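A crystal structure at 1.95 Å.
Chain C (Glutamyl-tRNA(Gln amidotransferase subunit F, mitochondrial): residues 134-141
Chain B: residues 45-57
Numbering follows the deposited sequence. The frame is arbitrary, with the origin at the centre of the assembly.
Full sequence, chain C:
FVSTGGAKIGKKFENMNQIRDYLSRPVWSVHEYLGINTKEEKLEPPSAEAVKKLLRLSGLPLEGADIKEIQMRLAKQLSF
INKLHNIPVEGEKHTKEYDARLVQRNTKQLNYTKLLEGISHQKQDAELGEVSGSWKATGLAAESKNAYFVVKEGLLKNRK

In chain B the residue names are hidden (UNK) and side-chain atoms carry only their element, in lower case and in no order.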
ATOM      1  N   SER C 134      -2.932   0.031  26.860  1.00 38.08           N
ATOM      2  CA  SER C 134      -3.370   1.422  26.771  1.00 34.50           C
ATOM      3  C   SER C 134      -4.733   1.566  26.101  1.00 37.23           C
ATOM      4  O   SER C 134      -5.351   2.628  26.162  1.00 36.46           O
ATOM      5  CB  SER C 134      -2.335   2.275  26.037  1.00 37.35           C
ATOM      6  OG  SER C 134      -2.251   1.911  24.669  1.00 35.42           O
ATOM      7  N   TRP C 135      -5.191   0.500  25.453  1.00 35.42           N
ATOM      8  CA  TRP C 135      -6.512   0.487  24.838  1.00 35.32           C
ATOM      9  C   TRP C 135      -7.045  -0.940  24.824  1.00 34.25           C
ATOM     10  O   TRP C 135      -6.284  -1.886  25.001  1.00 32.92           O
ATOM     11  CB  TRP C 135      -6.463   1.069  23.421  1.00 36.32           C
ATOM     12  CG  TRP C 135      -5.700   0.228  22.434  1.00 32.84           C
ATOM     13  CD1 TRP C 135      -4.357  -0.036  22.442  1.00 33.36           C
ATOM     14  CD2 TRP C 135      -6.234  -0.456  21.294  1.00 32.63           C
ATOM     15  NE1 TRP C 135      -4.026  -0.842  21.379  1.00 30.87           N
ATOM     16  CE2 TRP C 135      -5.162  -1.113  20.658  1.00 30.08           C
ATOM     17  CE3 TRP C 135      -7.517  -0.571  20.747  1.00 34.26           C
ATOM     18  CZ2 TRP C 135      -5.330  -1.878  19.504  1.00 27.76           C
ATOM     19  CZ3 TRP C 135      -7.683  -1.332  19.604  1.00 36.06           C
ATOM     20  CH2 TRP C 135      -6.596  -1.976  18.995  1.00 33.26           C
ATOM     21  N   LYS C 136      -8.351  -1.096  24.629  1.00 36.55           N
ATOM     22  CA  LYS C 136      -8.950  -2.428  24.593  1.00 40.58           C
ATOM     23  C   LYS C 136      -8.864  -3.009  23.185  1.00 35.93           C
ATOM     24  O   LYS C 136      -9.701  -2.719  22.326  1.00 34.18           O
ATOM     25  CB  LYS C 136     -10.402  -2.396  25.077  1.00 44.69           C
ATOM     26  CG  LYS C 136     -10.746  -3.537  26.023  1.00 51.31           C
ATOM     27  CD  LYS C 136     -11.801  -4.475  25.448  1.00 56.24           C
ATOM     28  CE  LYS C 136     -13.200  -4.105  25.931  1.00 56.84           C
ATOM     29  NZ  LYS C 136     -14.245  -5.056  25.441  1.00 53.67           N
ATOM     30  N   ALA C 137      -7.842  -3.829  22.963  1.00 33.73           N
ATOM     31  CA  ALA C 137      -7.545  -4.364  21.640  1.00 31.31           C
ATOM     32  C   ALA C 137      -8.669  -5.223  21.069  1.00 30.71           C
ATOM     33  O   ALA C 137      -8.807  -5.339  19.853  1.00 28.45           O
ATOM     34  CB  ALA C 137      -6.238  -5.145  21.672  1.00 30.51           C
ATOM     35  N   THR C 138      -9.473  -5.825  21.940  1.00 32.66           N
ATOM     36  CA  THR C 138     -10.598  -6.635  21.483  1.00 35.00           C
ATOM     37  C   THR C 138     -11.904  -5.848  21.509  1.00 30.76           C
ATOM     38  O   THR C 138     -12.964  -6.387  21.200  1.00 27.19           O
ATOM     39  CB  THR C 138     -10.774  -7.904  22.339  1.00 38.11           C
ATOM     40  OG1 THR C 138     -10.986  -7.532  23.706  1.00 41.57           O
ATOM     41  CG2 THR C 138      -9.541  -8.785  22.238  1.00 34.24           C
ATOM     42  N   GLY C 139     -11.815  -4.569  21.857  1.00 31.58           N
ATOM     43  CA  GLY C 139     -12.992  -3.747  22.078  1.00 33.57           C
ATOM     44  C   GLY C 139     -13.841  -3.440  20.857  1.00 37.65           C
ATOM     45  O   GLY C 139     -15.019  -3.106  20.985  1.00 33.84           O
ATOM     46  N   LEU C 140     -13.247  -3.552  19.673  1.00 34.68           N
ATOM     47  CA  LEU C 140     -13.946  -3.218  18.440  1.00 33.21           C
ATOM     48  C   LEU C 140     -14.550  -4.454  17.773  1.00 29.26           C
ATOM     49  O   LEU C 140     -15.255  -4.340  16.772  1.00 27.85           O
ATOM     50  CB  LEU C 140     -12.995  -2.516  17.467  1.00 30.68           C
ATOM     51  CG  LEU C 140     -12.124  -1.404  18.056  1.00 34.91           C
ATOM     52  CD1 LEU C 140     -11.240  -0.819  16.978  1.00 36.46           C
ATOM     53  CD2 LEU C 140     -12.979  -0.317  18.695  1.00 35.89           C
ATOM     54  N   ALA C 141     -14.265  -5.631  18.321  1.00 26.94           N
ATOM     55  CA  ALA C 141     -14.730  -6.877  17.718  1.00 28.26           C
ATOM     56  C   ALA C 141     -16.204  -7.147  18.003  1.00 36.84           C
ATOM     57  O   ALA C 141     -16.666  -6.995  19.135  1.00 32.27           O
ATOM     58  CB  ALA C 141     -13.875  -8.046  18.193  1.00 28.21           C
TER
ATOM     59  N   UNK B  45      -4.081 -12.089  27.117  1.00 30.61           N
ATOM     60  CA  UNK B  45      -4.101 -12.068  25.649  1.00 28.39           C
ATOM     61  C   UNK B  45      -4.404 -10.674  25.112  1.00 30.16           C
ATOM     62  O   UNK B  45      -5.154  -9.929  25.746  1.00 31.28           O
ATOM     63  c   UNK B  45      -5.174 -12.896  27.681  1.00 31.27           C
ATOM     64  c   UNK B  45      -5.533 -13.795  26.552  1.00 34.76           C
ATOM     65  c   UNK B  45      -5.253 -13.019  25.297  1.00 28.33           C
ATOM     66  N   UNK B  46      -3.820 -10.337  23.963  1.00 28.18           N
ATOM     67  CA  UNK B  46      -4.109  -9.088  23.270  1.00 25.53           C
ATOM     68  C   UNK B  46      -3.925  -7.865  24.153  1.00 30.06           C
ATOM     69  O   UNK B  46      -4.798  -6.999  24.245  1.00 36.38           O
ATOM     70  c   UNK B  46      -5.506  -9.142  22.660  1.00 24.95           C
ATOM     71  n   UNK B  46      -6.608 -11.169  21.886  1.00 23.36           N
ATOM     72  c   UNK B  46      -5.647 -10.275  21.657  1.00 29.81           C
ATOM     73  o   UNK B  46      -4.869 -10.367  20.711  1.00 27.15           O
ATOM     74  N   UNK B  47      -2.773  -7.826  24.806  1.00 29.82           N
ATOM     75  CA  UNK B  47      -2.431  -6.782  25.758  1.00 31.97           C
ATOM     76  C   UNK B  47      -1.230  -6.010  25.214  1.00 30.77           C
ATOM     77  O   UNK B  47      -1.171  -4.780  25.287  1.00 32.88           O
ATOM     78  c   UNK B  47      -2.109  -7.437  27.101  1.00 31.49           C
ATOM     79  c   UNK B  47      -0.382  -6.328  28.689  1.00 45.25           C
ATOM     80  c   UNK B  47      -1.613  -6.491  28.150  1.00 43.83           C
ATOM     81  n   UNK B  47      -2.437  -5.595  28.798  1.00 46.26           N
ATOM     82  n   UNK B  47      -0.480  -5.334  29.634  1.00 44.85           N
ATOM     83  c   UNK B  47      -1.731  -4.912  29.681  1.00 46.03           C
ATOM     84  N   UNK B  48      -0.284  -6.746  24.643  1.00 29.34           N
ATOM     85  CA  UNK B  48       0.883  -6.148  24.003  1.00 24.96           C
ATOM     86  C   UNK B  48       0.625  -5.939  22.513  1.00 27.90           C
ATOM     87  O   UNK B  48       1.360  -6.463  21.667  1.00 27.24           O
ATOM     88  c   UNK B  48       3.050  -6.827  27.690  1.00 34.47           C
ATOM     89  c   UNK B  48       2.451  -7.309  25.625  1.00 30.92           C
ATOM     90  n   UNK B  48       2.793  -6.303  26.504  1.00 32.48           N
ATOM     91  c   UNK B  48       2.510  -8.464  26.332  1.00 32.67           C
ATOM     92  n   UNK B  48       2.885  -8.137  27.612  1.00 34.73           N
ATOM     93  c   UNK B  48       2.108  -7.047  24.193  1.00 26.92           C
ATOM     94  N   UNK B  49      -0.410  -5.166  22.194  1.00 27.43           N
ATOM     95  CA  UNK B  49      -0.833  -4.990  20.810  1.00 29.88           C
ATOM     96  C   UNK B  49      -1.178  -3.542  20.463  1.00 30.83           C
ATOM     97  O   UNK B  49      -2.105  -2.954  21.023  1.00 31.30           O
ATOM     98  c   UNK B  49      -1.716  -7.344  20.534  1.00 26.85           C
ATOM     99  o   UNK B  49      -3.087  -5.600  21.464  1.00 32.78           O
ATOM    100  c   UNK B  49      -2.067  -5.862  20.498  1.00 28.72           C
ATOM    101  N   UNK B  50      -0.437  -2.980  19.517  1.00 30.28           N
ATOM    102  CA  UNK B  50      -0.704  -1.636  19.015  1.00 25.24           C
ATOM    103  C   UNK B  50      -1.876  -1.632  18.042  1.00 24.67           C
ATOM    104  O   UNK B  50      -2.412  -2.687  17.697  1.00 25.80           O
ATOM    105  c   UNK B  50       0.538  -1.110  18.300  1.00 23.93           C
ATOM    106  o   UNK B  50       0.905  -2.010  17.262  1.00 26.83           O
ATOM    107  N   UNK B  51      -2.269  -0.439  17.602  1.00 22.27           N
ATOM    108  CA  UNK B  51      -3.249  -0.311  16.535  1.00 22.18           C
ATOM    109  C   UNK B  51      -2.782  -1.098  15.314  1.00 25.45           C
ATOM    110  O   UNK B  51      -3.578  -1.774  14.658  1.00 22.18           O
ATOM    111  c   UNK B  51      -4.908   3.679  19.333  1.00 33.84           C
ATOM    112  c   UNK B  51      -4.038   4.181  18.391  1.00 30.70           C
ATOM    113  c   UNK B  51      -3.464   1.160  16.157  1.00 20.45           C
ATOM    114  c   UNK B  51      -4.858   1.546  18.243  1.00 29.50           C
ATOM    115  c   UNK B  51      -3.582   3.366  17.377  1.00 27.79           C
ATOM    116  o   UNK B  51      -5.353   4.511  20.335  1.00 36.42           O
ATOM    117  c   UNK B  51      -5.328   2.359  19.269  1.00 29.57           C
ATOM    118  c   UNK B  51      -3.978   2.040  17.281  1.00 28.34           C
ATOM    119  N   UNK B  52      -1.488  -1.014  15.015  1.00 22.59           N
ATOM    120  CA  UNK B  52      -0.931  -1.737  13.871  1.00 26.12           C
ATOM    121  C   UNK B  52      -0.999  -3.254  14.044  1.00 24.43           C
ATOM    122  O   UNK B  52      -1.297  -3.971  13.091  1.00 21.94           O
ATOM    123  c   UNK B  52       2.598  -4.089  12.017  1.00 25.21           C
ATOM    124  o   UNK B  52       3.005  -4.675   9.753  1.00 29.00           O
ATOM    125  c   UNK B  52       2.399  -3.853  10.673  1.00 25.23           C
ATOM    126  c   UNK B  52       1.594  -2.810  10.254  1.00 19.58           C
ATOM    127  c   UNK B  52       2.000  -3.264  12.949  1.00 24.63           C
ATOM    128  c   UNK B  52       1.189  -2.204  12.560  1.00 24.21           C
ATOM    129  c   UNK B  52       0.518  -1.322  13.591  1.00 24.32           C
ATOM    130  c   UNK B  52       0.994  -1.990  11.201  1.00 20.08           C
ATOM    131  N   UNK B  53      -0.707  -3.738  15.249  1.00 23.98           N
ATOM    132  CA  UNK B  53      -0.716  -5.180  15.510  1.00 20.49           C
ATOM    133  C   UNK B  53      -2.102  -5.784  15.250  1.00 23.84           C
ATOM    134  O   UNK B  53      -2.223  -6.943  14.856  1.00 20.37           O
ATOM    135  c   UNK B  53       1.179  -5.162  17.208  1.00 26.95           C
ATOM    136  c   UNK B  53      -0.282  -5.486  16.948  1.00 21.70           C
ATOM    137  o   UNK B  53       1.962  -5.050  16.240  1.00 27.25           O
ATOM    138  o   UNK B  53       1.546  -5.018  18.394  1.00 24.74           O
ATOM    139  N   UNK B  54      -3.143  -4.989  15.473  1.00 22.38           N
ATOM    140  CA  UNK B  54      -4.515  -5.442  15.269  1.00 21.05           C
ATOM    141  C   UNK B  54      -4.951  -5.149  13.822  1.00 25.01           C
ATOM    142  O   UNK B  54      -6.086  -5.439  13.418  1.00 23.74           O
ATOM    143  c   UNK B  54      -6.859  -5.434  16.292  1.00 27.41           C
ATOM    144  c   UNK B  54      -4.690  -6.403  18.143  1.00 27.43           C
ATOM    145  c   UNK B  54      -5.464  -4.805  16.320  1.00 26.01           C
ATOM    146  c   UNK B  54      -4.869  -4.959  17.722  1.00 24.21           C
ATOM    147  N   UNK B  55      -4.025  -4.589  13.046  1.00 26.86           N
ATOM    148  CA  UNK B  55      -4.263  -4.245  11.640  1.00 26.46           C
ATOM    149  C   UNK B  55      -5.475  -3.330  11.441  1.00 22.58           C
ATOM    150  O   UNK B  55      -6.246  -3.501  10.499  1.00 24.11           O
ATOM    151  c   UNK B  55      -4.383  -5.504  10.780  1.00 26.86           C
ATOM    152  N   UNK B  56      -5.635  -2.364  12.340  1.00 21.52           N
ATOM    153  CA  UNK B  56      -6.714  -1.384  12.225  1.00 21.76           C
ATOM    154  C   UNK B  56      -6.589  -0.637  10.897  1.00 24.01           C
ATOM    155  O   UNK B  56      -5.478  -0.399  10.432  1.00 23.14           O
ATOM    156  c   UNK B  56      -7.028   0.017  15.845  1.00 25.93           C
ATOM    157  c   UNK B  56      -7.730  -2.162  14.854  1.00 31.67           C
ATOM    158  c   UNK B  56      -7.557  -0.679  14.601  1.00 31.93           C
ATOM    159  c   UNK B  56      -6.655  -0.399  13.393  1.00 21.91           C
ATOM    160  N   UNK B  57      -7.729  -0.296  10.271  1.00 26.77           N
ATOM    161  CA  UNK B  57      -7.710   0.485   9.028  1.00 23.34           C
ATOM    162  C   UNK B  57      -6.850   1.739   9.185  1.00 24.34           C
ATOM    163  O   UNK B  57      -6.942   2.427  10.202  1.00 27.43           O
ATOM    164  c   UNK B  57      -9.098  -0.683  10.672  1.00 22.60           C
ATOM    165  c   UNK B  57      -9.935  -0.279   9.499  1.00 19.61           C
ATOM    166  c   UNK B  57      -9.178   0.856   8.832  1.00 23.78           C
TER
HETATM  167  O   HOH W   1      -5.540  -4.739  25.165  1.00 44.35           O

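Position 45 of chain B has three side-chain carbons that close a ring onto the backbone nitrogen, which only proline does. P45(B) stays clear of chain C. At position 46 two carbons end in one oxygen and one nitrogen: an amide, hence asparagine. Its backbone is left-handed (54/50), a conformation asparagine tolerates better than most residues. The CB of N46(B) lies 4.2 Å from CB of A137(C), and its ND2 is 3.8 Å from CG2 of T138(C).

Positions 47 and 48 each carry one carbon followed by a five-membered ring of three carbons and two nitrogens, the imidazole of histidine. H47(B) directs its CA-to-CB bond away from chain C, and H48(B) is out of reach; neither side chain makes contact. Position 49 bears one carbon that forks into an oxygen and a carbon, so it is threonine. The small side chain of T49(B) fits closely beside A137(C), with OG1 3.2 Å from CB of that alanine, while its carbonyl O accepts a hydrogen bond from NE1 of W135(C).

Position 50 has one carbon and one oxygen: serine. Its CA-to-CB bond points away from chain C.

Positions 51 and 52 both show one carbon and a six-carbon ring bearing an oxygen, so both are tyrosines. Y51(B) brings its ring edge over one face of W135(C), CE1 of Y51(B) lying 3.6 Å from CD2 of W135(C), whereas Y52(B) points its CA-to-CB bond away and begins a type I turn that ends at position 55.

The side chain at position 53 has two carbons, the second carrying two oxygens. That carboxylate is aspartate here, and it bonds reciprocally with S50(B), whose work lies within the loop: N of S50(B) donates to OD2 of D53(B) at 3.1 Å, and N of D53(B) donates to OG of S50(B), also at 3.1 Å. Short polar side chains suit such an exchange, which ties the bend together.

Position 54 has four carbons, forked at the first, with one arm two carbons long: isoleucine. That longer arm serves I54(B) well, since CG1 lies 3.6 Å from CZ2 of W135(C) and CD1 reaches to 4.1 Å from CB of A137(C). A single carbon at position 55 gives alanine; A55(B) is out of reach of chain C. Position 56 also has four carbons, but forked at the second, so it is leucine. CD2 of L56(B) packs 3.8 Å from CH2 of W135(C), and CD1 lies 4.3 Å from CD1 of L140(C). Position 57 again closes three carbons onto its nitrogen, and P57(B) makes no contact.

The contact centres on W135(C). Its NE1 donates a hydrogen bond to O of T49(B) at 2.9 Å, satisfying the indole's one polar group while its carbons pack against Y51(B), I54(B) and L56(B). A137(C) adds a small apolar surface, and water 1 bridges the backbones, donating to O of N46(B) at 2.6 Å and to O of W135(C) at 3.0 Å.

Chain B 45-57: PNHHTSYYDIALP
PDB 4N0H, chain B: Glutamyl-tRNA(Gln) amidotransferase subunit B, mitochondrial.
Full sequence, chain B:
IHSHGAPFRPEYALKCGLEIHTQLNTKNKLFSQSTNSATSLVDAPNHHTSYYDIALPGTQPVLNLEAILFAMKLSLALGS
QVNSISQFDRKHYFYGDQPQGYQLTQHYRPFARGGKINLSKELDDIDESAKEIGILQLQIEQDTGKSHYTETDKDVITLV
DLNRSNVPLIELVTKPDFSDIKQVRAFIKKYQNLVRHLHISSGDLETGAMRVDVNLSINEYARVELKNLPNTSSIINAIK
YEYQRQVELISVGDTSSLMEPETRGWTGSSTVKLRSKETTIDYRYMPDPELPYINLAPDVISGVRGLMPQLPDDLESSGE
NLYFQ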